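Local coordinates for ftsY (Mycoplasma mycoides, PDB 1ZU4), which serves as a receptor for the signal recognition particle, pairing an SRP54-type helical bundle with a P-loop GTPase-type domain, at residues A[233-238]-A[257-262]. Residues are numbered along the deposited sequence; the frame is centred on the assembly and turned at random.
Sequences LVIDAT and SGIILT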
# COMPACT_ATOMS: atom_id res chain seq x y z
N LEU A 233 3.23 -6.24 -0.16
CA LEU A 233 3.69 -5.84 1.17
C LEU A 233 2.80 -4.79 1.86
O LEU A 233 2.45 -3.77 1.28
CB LEU A 233 5.14 -5.32 1.02
CG LEU A 233 5.91 -4.88 2.28
CD1 LEU A 233 6.01 -6.06 3.18
CD2 LEU A 233 7.32 -4.31 1.92
N VAL A 234 2.45 -4.99 3.13
CA VAL A 234 1.56 -4.08 3.84
C VAL A 234 2.43 -3.11 4.63
O VAL A 234 3.31 -3.49 5.39
CB VAL A 234 0.54 -4.81 4.77
CG1 VAL A 234 -0.28 -3.80 5.57
CG2 VAL A 234 -0.43 -5.66 3.95
N ILE A 235 2.19 -1.84 4.42
CA ILE A 235 2.83 -0.86 5.25
C ILE A 235 1.73 -0.12 5.93
O ILE A 235 0.86 0.42 5.25
CB ILE A 235 3.67 0.14 4.41
CG1 ILE A 235 4.78 -0.61 3.66
CG2 ILE A 235 4.24 1.19 5.33
CD1 ILE A 235 5.59 0.27 2.70
N ASP A 236 1.80 -0.07 7.25
CA ASP A 236 1.00 0.84 8.11
C ASP A 236 1.44 2.32 8.10
O ASP A 236 2.46 2.71 8.74
CB ASP A 236 1.07 0.30 9.56
CG ASP A 236 0.12 0.99 10.52
OD1 ASP A 236 -0.37 2.12 10.29
OD2 ASP A 236 -0.15 0.36 11.56
N ALA A 237 0.64 3.16 7.43
CA ALA A 237 1.00 4.59 7.31
C ALA A 237 1.19 5.32 8.66
O ALA A 237 1.98 6.30 8.76
CB ALA A 237 0.01 5.33 6.44
N THR A 238 0.48 4.88 9.70
CA THR A 238 0.63 5.53 11.01
C THR A 238 2.04 5.38 11.59
O THR A 238 2.35 6.05 12.58
CB THR A 238 -0.43 5.10 12.05
OG1 THR A 238 -0.16 3.77 12.48
CG2 THR A 238 -1.83 5.15 11.44
N SER A 257 6.12 -7.06 -5.32
CA SER A 257 5.74 -6.42 -6.62
C SER A 257 4.95 -5.16 -6.38
O SER A 257 4.82 -4.35 -7.30
CB SER A 257 4.86 -7.37 -7.50
OG SER A 257 3.65 -7.70 -6.80
N GLY A 258 4.45 -4.95 -5.15
CA GLY A 258 3.69 -3.78 -4.85
C GLY A 258 3.39 -3.64 -3.36
O GLY A 258 3.66 -4.53 -2.56
N ILE A 259 2.80 -2.52 -3.02
CA ILE A 259 2.53 -2.13 -1.63
C ILE A 259 1.01 -1.85 -1.41
O ILE A 259 0.34 -1.27 -2.26
CB ILE A 259 3.33 -0.84 -1.23
CG1 ILE A 259 4.87 -0.99 -1.39
CG2 ILE A 259 3.02 -0.34 0.20
CD1 ILE A 259 5.47 -2.13 -0.69
N ILE A 260 0.54 -2.22 -0.23
CA ILE A 260 -0.76 -1.86 0.28
C ILE A 260 -0.48 -0.95 1.48
O ILE A 260 0.04 -1.40 2.46
CB ILE A 260 -1.54 -3.10 0.79
CG1 ILE A 260 -1.72 -4.16 -0.36
CG2 ILE A 260 -2.89 -2.70 1.33
CD1 ILE A 260 -2.55 -5.36 0.12
N LEU A 261 -0.85 0.32 1.37
CA LEU A 261 -0.64 1.36 2.38
C LEU A 261 -1.93 1.47 3.19
O LEU A 261 -2.92 1.91 2.68
CB LEU A 261 -0.37 2.71 1.66
CG LEU A 261 -0.04 3.88 2.61
CD1 LEU A 261 1.19 3.59 3.48
CD2 LEU A 261 0.10 5.19 1.85
N THR A 262 -1.90 1.06 4.45
CA THR A 262 -3.08 1.02 5.29
C THR A 262 -3.08 2.16 6.25
O THR A 262 -2.02 2.81 6.47
CB THR A 262 -3.13 -0.27 6.13
OG1 THR A 262 -1.97 -0.34 6.96
CG2 THR A 262 -3.19 -1.49 5.22
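Residues 233-236 run parallel to 258-262, the strand axes 4.7 Å apart at closest and inclined by 30°, and five main-chain hydrogen bonds, the last from A237, tie the two segments together. These are neighbouring inner strands of the P-loop GTPase-type domain, joined by helix 241-250 in a beta-alpha-beta crossover. The bonds start with L233 N to G258 O and pass through I260 N to L233 O, I235 N to I260 O and T262 N to I235 O; the last, A237 N to T262 O at 2.8 Å, extends the ladder beyond the end of strand 230-236. On the face covered by helix 241-250, L233 and I259 lie side by side, with CD1 of I259 3.6 Å from CB of L233. I259 also reaches diagonally to the next residue on this face: its CG2 touches the tip of I235, CD1, at 3.6 Å, the two side chains crossing at a slant. Farther along, CG of L261, anti to its backbone N (chi1 -176°), swings the side-chain end back toward 233-238, and CD1 meets A237 CB at 3.6 Å. The other face, which carries V234, I260 and T262, lies against helix 118-131, where S121 touches all three. There V234 and T262 cross at about a right angle, V234 CG1 against T262 CG2 at 3.7 Å. The T262 hydroxyl sits between its own backbone N and carbonyl carbon (chi1 60°) and gives I235 O a second, weak bond. At its strand end D236 starts an Asx turn: its OD1 accepts from T238 N and, at 2.8 Å, T238 OG1, both on the same carboxylate face.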